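Alkylhalidase CmlS (Streptomyces venezuelae, PDB 3I3L) is a flavin-dependent halogenase of chloramphenicol biosynthesis that carries its FAD through a covalent flavin-aspartate bond. Local coordinates at residues A[39-44]-A[337-342]; A[152-157]-A[187-192]; A[161-166]-A[172-177]; A[302-305]-A[309-312]. All coordinates share one frame; numbering follows the deposited sequence.

Interaction 1 of 4, residues A[39-44]-A[337-342]; sequences GLTLHK and SAAAAI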
loop_
_atom_site.group_PDB
_atom_site.type_symbol
_atom_site.label_atom_id
_atom_site.label_comp_id
_atom_site.label_asym_id
_atom_site.label_seq_id
_atom_site.Cartn_x
_atom_site.Cartn_y
_atom_site.Cartn_z
ATOM N N GLY A 39 14.433 11.748 3.357
ATOM C CA GLY A 39 15.458 12.632 3.912
ATOM C C GLY A 39 15.604 12.467 5.423
ATOM O O GLY A 39 16.717 12.286 5.910
ATOM N N LEU A 40 14.489 12.471 6.140
ATOM C CA LEU A 40 14.488 12.160 7.577
ATOM C C LEU A 40 15.142 10.822 7.878
ATOM O O LEU A 40 15.911 10.702 8.842
ATOM C CB LEU A 40 13.060 12.136 8.142
ATOM C CG LEU A 40 12.304 13.460 8.131
ATOM C CD1 LEU A 40 10.824 13.224 8.379
ATOM C CD2 LEU A 40 12.913 14.459 9.174
ATOM N N THR A 41 14.859 9.794 7.084
ATOM C CA THR A 41 15.449 8.483 7.382
ATOM C C THR A 41 16.953 8.461 7.080
ATOM O O THR A 41 17.719 7.936 7.862
ATOM C CB THR A 41 14.700 7.339 6.640
ATOM O OG1 THR A 41 13.336 7.415 6.994
ATOM C CG2 THR A 41 15.234 5.956 7.019
ATOM N N LEU A 42 17.357 9.024 5.927
ATOM C CA LEU A 42 18.763 9.115 5.533
ATOM C C LEU A 42 19.592 9.965 6.546
ATOM O O LEU A 42 20.710 9.641 6.835
ATOM C CB LEU A 42 18.902 9.765 4.156
ATOM C CG LEU A 42 18.821 8.881 2.927
ATOM C CD1 LEU A 42 18.516 9.728 1.654
ATOM C CD2 LEU A 42 20.067 7.966 2.772
ATOM N N HIS A 43 19.005 11.035 7.079
ATOM C CA HIS A 43 19.650 11.848 8.118
ATOM C C HIS A 43 19.860 11.051 9.420
ATOM O O HIS A 43 20.964 11.019 9.951
ATOM C CB HIS A 43 18.824 13.088 8.388
ATOM C CG HIS A 43 19.207 13.790 9.644
ATOM N ND1 HIS A 43 20.173 14.794 9.674
ATOM C CD2 HIS A 43 18.738 13.668 10.912
ATOM C CE1 HIS A 43 20.295 15.229 10.912
ATOM N NE2 HIS A 43 19.438 14.565 11.684
ATOM N N LYS A 44 18.825 10.358 9.892
ATOM C CA LYS A 44 18.928 9.515 11.074
ATOM C C LYS A 44 19.996 8.421 10.831
ATOM O O LYS A 44 20.660 7.950 11.784
ATOM C CB LYS A 44 17.558 8.865 11.345
ATOM C CG LYS A 44 17.473 7.873 12.532
ATOM C CD LYS A 44 16.028 7.426 12.722
ATOM C CE LYS A 44 15.860 6.385 13.848
ATOM N NZ LYS A 44 16.069 7.045 15.178
ATOM N N SER A 337 12.748 2.386 2.779
ATOM C CA SER A 337 13.576 1.289 2.199
ATOM C C SER A 337 14.707 1.804 1.348
ATOM O O SER A 337 15.791 1.215 1.295
ATOM C CB SER A 337 12.714 0.343 1.341
ATOM O OG SER A 337 11.748 -0.271 2.156
ATOM N N ALA A 338 14.445 2.871 0.614
ATOM C CA ALA A 338 15.476 3.406 -0.287
ATOM C C ALA A 338 16.606 4.027 0.566
ATOM O O ALA A 338 17.746 3.890 0.218
ATOM C CB ALA A 338 14.910 4.508 -1.229
ATOM N N ALA A 339 16.230 4.715 1.654
ATOM C CA ALA A 339 17.179 5.223 2.631
ATOM C C ALA A 339 18.079 4.075 3.198
ATOM O O ALA A 339 19.305 4.173 3.192
ATOM C CB ALA A 339 16.413 5.937 3.770
ATOM N N ALA A 340 17.465 3.005 3.679
ATOM C CA ALA A 340 18.208 1.921 4.270
ATOM C C ALA A 340 19.079 1.295 3.211
ATOM O O ALA A 340 20.193 0.834 3.502
ATOM C CB ALA A 340 17.236 0.893 4.868
ATOM N N ALA A 341 18.563 1.222 1.979
ATOM C CA ALA A 341 19.308 0.616 0.873
ATOM C C ALA A 341 20.566 1.417 0.559
ATOM O O ALA A 341 21.636 0.840 0.348
ATOM C CB ALA A 341 18.402 0.543 -0.412
ATOM N N ILE A 342 20.394 2.761 0.473
ATOM C CA ILE A 342 21.541 3.635 0.195
ATOM C C ILE A 342 22.600 3.494 1.345
ATOM O O ILE A 342 23.801 3.377 1.107
ATOM C CB ILE A 342 21.065 5.058 0.014
ATOM C CG1 ILE A 342 20.367 5.245 -1.386
ATOM C CG2 ILE A 342 22.300 6.050 0.053
ATOM C CD1 ILE A 342 19.584 6.531 -1.427
#
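With OG1 beside the backbone N (chi1 -56°), Thr41 places its methyl CG2 anti to that N, and Leu42 swings CG anti to its carbonyl carbon (chi1 -87°); together these torsions set the two side chains on Ala339. The contact is helix-on-helix packing in the Rossmann-type FAD-binding domain: 39-44 ends the helix that follows the GxGxxG turn, and 337-342 belongs to the long helix 327-347. The two run roughly parallel, with a crossing angle of -31° and axes 8.5 Å apart at closest approach. The small Ala339 is consistent with this spacing, its CB being the group that meets Thr41 and Leu42. Thr41 CG2 lies 3.5 Å from Ala339 CB, tighter than a usual methyl contact, while the hydroxyl OG1 bonds to the carbonyl of Val37 in its own helix. Leu42 meets the same methyl from its branch point, with CG 3.9 Å from Ala339 CB. Its CD2 continues one turn along the partner helix to Ile342, and Ile181 of strand 179-182 in the mixed central sheet touches both Leu42 and Ile342. Cutting Leu42 back to an alanine removes CG and both methyls, which would probably open a gap beside Ile342 CG2 and cost Ile181 a neighbour. No hydrogen bond crosses the interface; at its far end Leu42 CD2 rests 4.0 Å from Ile342 CG2.

Interaction 2 of 4, residues A[152-157]-A[187-192]; sequences TDVDLS and GGPISR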
loop_
_atom_site.group_PDB
_atom_site.type_symbol
_atom_site.label_atom_id
_atom_site.label_comp_id
_atom_site.label_asym_id
_atom_site.label_seq_id
_atom_site.Cartn_x
_atom_site.Cartn_y
_atom_site.Cartn_z
ATOM N N THR A 152 15.701 20.128 -13.030
ATOM C CA THR A 152 15.424 20.345 -14.422
ATOM C C THR A 152 16.089 19.266 -15.275
ATOM O O THR A 152 15.710 19.037 -16.418
ATOM C CB THR A 152 15.997 21.777 -14.743
ATOM O OG1 THR A 152 14.890 22.713 -14.742
ATOM C CG2 THR A 152 16.775 21.797 -16.010
ATOM N N ASP A 153 17.081 18.591 -14.720
ATOM C CA ASP A 153 17.765 17.526 -15.462
ATOM C C ASP A 153 18.530 16.672 -14.479
ATOM O O ASP A 153 18.953 17.158 -13.457
ATOM C CB ASP A 153 18.734 18.052 -16.519
ATOM C CG ASP A 153 19.421 16.902 -17.305
ATOM O OD1 ASP A 153 18.796 16.358 -18.241
ATOM O OD2 ASP A 153 20.568 16.549 -16.968
ATOM N N VAL A 154 18.675 15.388 -14.800
ATOM C CA VAL A 154 19.286 14.412 -13.906
ATOM C C VAL A 154 20.188 13.585 -14.802
ATOM O O VAL A 154 19.710 12.949 -15.764
ATOM C CB VAL A 154 18.247 13.456 -13.241
ATOM C CG1 VAL A 154 18.943 12.423 -12.379
ATOM C CG2 VAL A 154 17.264 14.269 -12.377
ATOM N N ASP A 155 21.496 13.653 -14.552
ATOM C CA ASP A 155 22.418 12.950 -15.461
ATOM C C ASP A 155 23.082 11.858 -14.691
ATOM O O ASP A 155 23.649 12.117 -13.615
ATOM C CB ASP A 155 23.469 13.927 -16.035
ATOM C CG ASP A 155 24.105 13.440 -17.317
ATOM O OD1 ASP A 155 24.308 12.220 -17.474
ATOM O OD2 ASP A 155 24.420 14.303 -18.195
ATOM N N LEU A 156 23.058 10.654 -15.262
ATOM C CA LEU A 156 23.495 9.465 -14.582
ATOM C C LEU A 156 24.562 8.784 -15.424
ATOM O O LEU A 156 25.084 7.747 -15.046
ATOM C CB LEU A 156 22.312 8.467 -14.427
ATOM C CG LEU A 156 21.021 8.975 -13.795
ATOM C CD1 LEU A 156 19.858 7.947 -13.983
ATOM C CD2 LEU A 156 21.219 9.296 -12.306
ATOM N N SER A 157 24.892 9.399 -16.554
ATOM C CA SER A 157 25.827 8.779 -17.497
ATOM C C SER A 157 27.241 8.695 -16.979
ATOM O O SER A 157 28.038 7.904 -17.500
ATOM C CB SER A 157 25.827 9.501 -18.823
ATOM O OG SER A 157 26.313 10.808 -18.628
ATOM N N GLY A 187 5.069 13.130 -11.910
ATOM C CA GLY A 187 5.906 13.897 -12.813
ATOM C C GLY A 187 7.405 13.875 -12.515
ATOM O O GLY A 187 8.142 14.729 -13.043
ATOM N N GLY A 188 7.872 12.899 -11.718
ATOM C CA GLY A 188 9.296 12.796 -11.432
ATOM C C GLY A 188 10.110 12.590 -12.722
ATOM O O GLY A 188 9.668 11.899 -13.642
ATOM N N PRO A 189 11.310 13.159 -12.785
ATOM C CA PRO A 189 12.032 13.154 -14.094
ATOM C C PRO A 189 12.705 11.838 -14.471
ATOM O O PRO A 189 12.889 11.584 -15.651
ATOM C CB PRO A 189 13.080 14.270 -13.951
ATOM C CG PRO A 189 13.342 14.301 -12.433
ATOM C CD PRO A 189 11.999 13.941 -11.746
ATOM N N ILE A 190 13.052 10.989 -13.507
ATOM C CA ILE A 190 13.849 9.821 -13.850
ATOM C C ILE A 190 13.093 8.768 -14.641
ATOM O O ILE A 190 13.580 8.293 -15.698
ATOM C CB ILE A 190 14.608 9.221 -12.621
ATOM C CG1 ILE A 190 15.464 10.304 -11.939
ATOM C CG2 ILE A 190 15.431 7.972 -13.050
ATOM C CD1 ILE A 190 16.521 9.780 -11.009
ATOM N N SER A 191 11.895 8.386 -14.179
ATOM C CA SER A 191 11.190 7.315 -14.936
ATOM C C SER A 191 10.903 7.781 -16.364
ATOM O O SER A 191 10.849 6.960 -17.304
ATOM C CB SER A 191 9.884 6.865 -14.280
ATOM O OG SER A 191 9.037 7.994 -14.090
ATOM N N ARG A 192 10.714 9.090 -16.522
ATOM C CA ARG A 192 10.389 9.621 -17.822
ATOM C C ARG A 192 11.648 9.632 -18.683
ATOM O O ARG A 192 11.659 9.134 -19.809
ATOM C CB ARG A 192 9.814 11.048 -17.726
ATOM C CG ARG A 192 8.798 11.328 -18.847
ATOM C CD ARG A 192 9.433 11.154 -20.229
ATOM N NE ARG A 192 8.615 10.390 -21.213
ATOM C CZ ARG A 192 8.450 10.759 -22.497
ATOM N NH1 ARG A 192 7.699 10.008 -23.329
ATOM N NH2 ARG A 192 9.036 11.881 -22.966
#
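Val154 is the residue of 152-157 that meets Pro189 and Ile190, and the strand leading to it is shaped by a classic beta bulge. Thr152 and Asp153 together face Thr165 of the neighbouring strand, and both point their side chains away from 187-192. Val154 then points toward that segment, and its two methyls divide the work. With CG1 anti to the backbone N (chi1 177°), that methyl reaches the end of Ile190, 3.8 Å from CD1, while CG2 lies 3.9 Å from Pro189 CG on the pyrrolidine ring. Both partners cross the valine at about a right angle, and Ile29 of strand 25-29 adds a further apolar neighbour to Val154 and Pro189. The carbonyl of Val154 bonds to Lys193 NZ, one helical turn beyond the contact. Asp155 faces the other way and ends the strand in an Asx turn: its OD1 accepts from Ser157 N at 3.0 Å and from Ser157 OG at 2.7 Å, two donors on one oxygen, which restrict the rotation of the carboxylate. Leu156 comes back toward 187-192 and packs on Val180 and Phe310 beside Ile190. Ile190, in helix 189-194, donates its N to Asp182 OD2, and the nearest atoms of the Pro189 side chain and the bound FAD are about 4 Å apart. The arrangement thus joins the three-stranded antiparallel sheet to the cofactor side of a Rossmann-type FAD-binding domain.

Interaction 3 of 4, residues A[161-166]-A[172-177]; sequences RVVLTV and SVTVES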
loop_
_atom_site.group_PDB
_atom_site.type_symbol
_atom_site.label_atom_id
_atom_site.label_comp_id
_atom_site.label_asym_id
_atom_site.label_seq_id
_atom_site.Cartn_x
_atom_site.Cartn_y
_atom_site.Cartn_z
ATOM N N ARG A 161 29.041 9.213 -10.277
ATOM C CA ARG A 161 28.348 10.276 -9.578
ATOM C C ARG A 161 26.987 10.482 -10.179
ATOM O O ARG A 161 26.682 9.913 -11.226
ATOM C CB ARG A 161 29.144 11.607 -9.725
ATOM C CG ARG A 161 29.499 11.931 -11.184
ATOM C CD ARG A 161 30.200 13.362 -11.315
ATOM N NE ARG A 161 31.249 13.503 -10.304
ATOM C CZ ARG A 161 32.445 12.932 -10.404
ATOM N NH1 ARG A 161 32.786 12.205 -11.482
ATOM N NH2 ARG A 161 33.306 13.093 -9.425
ATOM N N VAL A 162 26.190 11.324 -9.539
ATOM C CA VAL A 162 24.977 11.810 -10.166
ATOM C C VAL A 162 25.149 13.310 -10.309
ATOM O O VAL A 162 25.595 13.929 -9.375
ATOM C CB VAL A 162 23.709 11.512 -9.267
ATOM C CG1 VAL A 162 22.508 12.228 -9.778
ATOM C CG2 VAL A 162 23.440 9.992 -9.185
ATOM N N VAL A 163 24.781 13.888 -11.464
ATOM C CA VAL A 163 24.728 15.339 -11.607
ATOM C C VAL A 163 23.365 15.898 -11.929
ATOM O O VAL A 163 22.860 15.649 -12.950
ATOM C CB VAL A 163 25.755 15.822 -12.654
ATOM C CG1 VAL A 163 25.800 17.362 -12.695
ATOM C CG2 VAL A 163 27.131 15.254 -12.312
ATOM N N LEU A 164 22.826 16.747 -11.067
ATOM C CA LEU A 164 21.511 17.352 -11.287
ATOM C C LEU A 164 21.602 18.764 -11.827
ATOM O O LEU A 164 22.463 19.532 -11.409
ATOM C CB LEU A 164 20.746 17.402 -9.951
ATOM C CG LEU A 164 19.967 16.134 -9.550
ATOM C CD1 LEU A 164 20.836 14.986 -9.477
ATOM C CD2 LEU A 164 19.348 16.383 -8.217
ATOM N N THR A 165 20.715 19.120 -12.738
ATOM C CA THR A 165 20.566 20.529 -13.051
ATOM C C THR A 165 19.332 21.035 -12.380
ATOM O O THR A 165 18.280 20.399 -12.459
ATOM C CB THR A 165 20.537 20.829 -14.534
ATOM O OG1 THR A 165 21.732 20.329 -15.121
ATOM C CG2 THR A 165 20.474 22.342 -14.775
ATOM N N VAL A 166 19.468 22.194 -11.738
ATOM C CA VAL A 166 18.457 22.816 -10.851
ATOM C C VAL A 166 18.234 24.295 -11.261
ATOM O O VAL A 166 19.198 25.005 -11.613
ATOM C CB VAL A 166 19.051 22.743 -9.428
ATOM C CG1 VAL A 166 18.887 23.983 -8.682
ATOM C CG2 VAL A 166 18.563 21.495 -8.694
ATOM N N SER A 172 20.107 28.222 -14.338
ATOM C CA SER A 172 20.466 26.833 -14.152
ATOM C C SER A 172 21.706 26.716 -13.248
ATOM O O SER A 172 22.719 27.309 -13.520
ATOM C CB SER A 172 20.717 26.123 -15.484
ATOM O OG SER A 172 19.552 26.150 -16.288
ATOM N N VAL A 173 21.600 25.945 -12.175
ATOM C CA VAL A 173 22.739 25.587 -11.381
ATOM C C VAL A 173 22.888 24.063 -11.347
ATOM O O VAL A 173 21.908 23.317 -11.293
ATOM C CB VAL A 173 22.591 26.127 -9.958
ATOM C CG1 VAL A 173 23.672 25.582 -9.074
ATOM C CG2 VAL A 173 22.722 27.702 -9.981
ATOM N N THR A 174 24.130 23.615 -11.245
ATOM C CA THR A 174 24.489 22.250 -11.384
ATOM C C THR A 174 24.963 21.707 -10.047
ATOM O O THR A 174 25.697 22.369 -9.351
ATOM C CB THR A 174 25.571 22.245 -12.504
ATOM O OG1 THR A 174 25.039 21.684 -13.688
ATOM C CG2 THR A 174 26.815 21.583 -12.118
ATOM N N VAL A 175 24.554 20.508 -9.656
ATOM C CA VAL A 175 24.982 19.941 -8.363
ATOM C C VAL A 175 25.305 18.429 -8.450
ATOM O O VAL A 175 24.544 17.702 -9.079
ATOM C CB VAL A 175 23.917 20.040 -7.290
ATOM C CG1 VAL A 175 24.580 19.689 -5.938
ATOM C CG2 VAL A 175 23.313 21.465 -7.196
ATOM N N GLU A 176 26.391 17.960 -7.805
ATOM C CA GLU A 176 26.739 16.549 -7.854
ATOM C C GLU A 176 26.463 15.881 -6.527
ATOM O O GLU A 176 26.445 16.542 -5.491
ATOM C CB GLU A 176 28.198 16.299 -8.293
ATOM C CG GLU A 176 29.276 16.624 -7.260
ATOM C CD GLU A 176 30.666 16.261 -7.695
ATOM O OE1 GLU A 176 31.529 17.156 -7.566
ATOM O OE2 GLU A 176 30.943 15.089 -8.108
ATOM N N SER A 177 26.218 14.567 -6.570
ATOM C CA SER A 177 26.002 13.786 -5.354
ATOM C C SER A 177 26.345 12.325 -5.606
ATOM O O SER A 177 26.547 11.917 -6.766
ATOM C CB SER A 177 24.552 13.987 -4.873
ATOM O OG SER A 177 23.620 13.395 -5.818
#
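Glu176 OE2 takes two N-H groups of Arg161, a strong bond from NE at 2.7 Å and nearly straight (172°), and a weak one from NH2 at 3.4 Å. The oxygen sits at the guanidinium edge, close to its plane, whereas NE approaches the carboxylate on its syn side but well out of the carboxylate plane; the two flat groups are turned 54° apart. A bend at chi3 (47°) brings NE to the carboxylate at the end of the strand pair; the glutamate extends straight beyond CG. Arg161 NH1 has a second acid, Asp158, in the preceding turn. A leucine in place of Arg161 would probably leave both carboxylates without their cationic mate and the end of Glu176 free to swing. Along the strands from the salt bridge the backbones pair antiparallel: Val162 with Ser177, Leu164 with Val175 and Val166 with Val173 are hydrogen-bonded pairs, the last having Val173 N 2.6 Å from Val166 O. Between them, Val163 with Glu176 and Thr165 with Thr174 are non-hydrogen-bonded pairs, backed by CA-H contacts such as Glu176 CA to Val162 O at 3.2 Å. Val162, Leu164, Val166, Val173, Val175 and Ser177 share one face; from it Leu164 and Ser177 touch Ala27, Val166 and Val175 touch Tyr52, and Ser177 OG bonds to Phe179 O. This is a beta hairpin packed against parallel strands 25-29 and 48-52 of the FAD-binding domain's mixed sheet.

Interaction 4 of 4, residues A[302-305]-A[309-312]; sequences TEVF and RFFL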
loop_
_atom_site.group_PDB
_atom_site.type_symbol
_atom_site.label_atom_id
_atom_site.label_comp_id
_atom_site.label_asym_id
_atom_site.label_seq_id
_atom_site.Cartn_x
_atom_site.Cartn_y
_atom_site.Cartn_z
ATOM N N THR A 302 7.135 0.283 -13.026
ATOM C CA THR A 302 8.380 0.649 -13.771
ATOM C C THR A 302 9.060 -0.656 -14.070
ATOM O O THR A 302 8.960 -1.589 -13.307
ATOM C CB THR A 302 9.478 1.336 -12.917
ATOM O OG1 THR A 302 8.931 2.036 -11.773
ATOM C CG2 THR A 302 10.293 2.177 -13.702
ATOM N N GLU A 303 9.828 -0.676 -15.142
ATOM C CA GLU A 303 10.711 -1.784 -15.401
ATOM C C GLU A 303 11.807 -1.811 -14.331
ATOM O O GLU A 303 12.272 -2.888 -13.965
ATOM C CB GLU A 303 11.335 -1.601 -16.789
ATOM C CG GLU A 303 12.094 -2.755 -17.308
ATOM C CD GLU A 303 12.532 -2.596 -18.802
ATOM O OE1 GLU A 303 12.352 -1.503 -19.422
ATOM O OE2 GLU A 303 13.030 -3.614 -19.362
ATOM N N VAL A 304 12.204 -0.632 -13.843
ATOM C CA VAL A 304 13.354 -0.467 -12.925
ATOM C C VAL A 304 12.981 0.429 -11.733
ATOM O O VAL A 304 12.726 1.597 -11.901
ATOM C CB VAL A 304 14.622 0.110 -13.682
ATOM C CG1 VAL A 304 15.914 0.071 -12.805
ATOM C CG2 VAL A 304 14.924 -0.716 -14.986
ATOM N N PHE A 305 12.949 -0.127 -10.525
ATOM C CA PHE A 305 12.615 0.705 -9.348
ATOM C C PHE A 305 13.901 1.383 -8.824
ATOM O O PHE A 305 13.824 2.423 -8.201
ATOM C CB PHE A 305 11.977 -0.145 -8.241
ATOM C CG PHE A 305 10.594 -0.643 -8.577
ATOM C CD1 PHE A 305 9.485 0.091 -8.207
ATOM C CD2 PHE A 305 10.399 -1.805 -9.302
ATOM C CE1 PHE A 305 8.193 -0.394 -8.503
ATOM C CE2 PHE A 305 9.115 -2.239 -9.609
ATOM C CZ PHE A 305 8.048 -1.560 -9.226
ATOM N N ARG A 309 23.149 4.414 -9.153
ATOM C CA ARG A 309 23.100 5.413 -8.091
ATOM C C ARG A 309 21.746 6.095 -7.865
ATOM O O ARG A 309 21.702 7.177 -7.278
ATOM C CB ARG A 309 24.194 6.479 -8.320
ATOM C CG ARG A 309 25.588 5.920 -8.208
ATOM C CD ARG A 309 26.725 6.967 -8.582
ATOM N NE ARG A 309 28.054 6.320 -8.439
ATOM C CZ ARG A 309 28.702 6.189 -7.267
ATOM N NH1 ARG A 309 28.169 6.656 -6.154
ATOM N NH2 ARG A 309 29.861 5.540 -7.200
ATOM N N PHE A 310 20.661 5.531 -8.402
ATOM C CA PHE A 310 19.335 6.115 -8.185
ATOM C C PHE A 310 18.310 5.115 -7.612
ATOM O O PHE A 310 18.402 3.944 -7.859
ATOM C CB PHE A 310 18.786 6.723 -9.474
ATOM C CG PHE A 310 18.291 5.687 -10.494
ATOM C CD1 PHE A 310 16.948 5.250 -10.476
ATOM C CD2 PHE A 310 19.140 5.176 -11.475
ATOM C CE1 PHE A 310 16.489 4.323 -11.436
ATOM C CE2 PHE A 310 18.687 4.274 -12.423
ATOM C CZ PHE A 310 17.362 3.844 -12.406
ATOM N N PHE A 311 17.343 5.659 -6.881
ATOM C CA PHE A 311 16.185 4.966 -6.416
ATOM C C PHE A 311 14.968 5.834 -6.782
ATOM O O PHE A 311 15.011 7.039 -6.635
ATOM C CB PHE A 311 16.227 4.787 -4.873
ATOM C CG PHE A 311 17.286 3.807 -4.407
ATOM C CD1 PHE A 311 16.941 2.539 -4.022
ATOM C CD2 PHE A 311 18.625 4.162 -4.413
ATOM C CE1 PHE A 311 17.860 1.601 -3.682
ATOM C CE2 PHE A 311 19.604 3.219 -3.995
ATOM C CZ PHE A 311 19.230 1.960 -3.646
ATOM N N LEU A 312 13.867 5.191 -7.225
ATOM C CA LEU A 312 12.579 5.854 -7.351
ATOM C C LEU A 312 11.708 5.483 -6.152
ATOM O O LEU A 312 11.631 4.290 -5.785
ATOM C CB LEU A 312 11.877 5.415 -8.659
ATOM C CG LEU A 312 12.724 5.321 -9.942
ATOM C CD1 LEU A 312 11.878 4.833 -11.082
ATOM C CD2 LEU A 312 13.439 6.694 -10.332
#
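Leu312 N donates to Phe305 O at 2.9 Å, an almost straight bond (169°) and the single hydrogen bond joining the two segments. It closes the base of the beta hairpin formed by strands 306-307 and 310-312 at the edge of the mixed Rossmann-type sheet, which the chain enters after leaving strand 287-302 of the other sheet. Around this bond the Leu312 side chain folds over the loop: CB and CG lie close to Phe305 O, and CD1 comes 3.4 Å from Val304 O and 4.1 Å from Thr302 CG2. Val304 reaches Phe310 with CG1 4.1 Å from CZ, the two side chains crossing at about a right angle. Phe310 meets it because its CG stands between the backbone N and the carbonyl carbon (chi1 75°), which turns the ring back toward the loop. A second shell holds these groups in place. Asn360 OD1 accepts from Phe305 N, Tyr363 stacks on the Phe305 ring, and Tyr359 OH bonds to Leu312 O, all three from helix 352-382. Ile190 touches both Phe310 and Leu312. Thr302 OG1 bonds to Ala317 O and also lies over one face of the Phe305 ring, toward its rim, 4.1 Å above the plane.

Overall arrangement
All four contacts lie in the FAD-binding domain. Interaction 1 has the widest span, from helix 33-44 to helix 327-347, and the others fall between its ends: interaction 3 lies within the span of interaction 2, and interaction 4 follows both. Strands 151-155 and 162-168 are neighbours in the three-stranded sheet, so interactions 2 and 3 share that sheet, their centres 11 Å apart. Interaction 4 links the two sides: Phe311 packs on Ala341 and Ile342, while Phe310 and Leu312 pack on Ile190. Interactions 1 and 2 do not touch; their centres are 20 Å apart. Helices 33-44 and 327-347 thus pack on one part of the central sheet, the small sheet and helix 189-194 on another, with interaction 2 beside the cofactor.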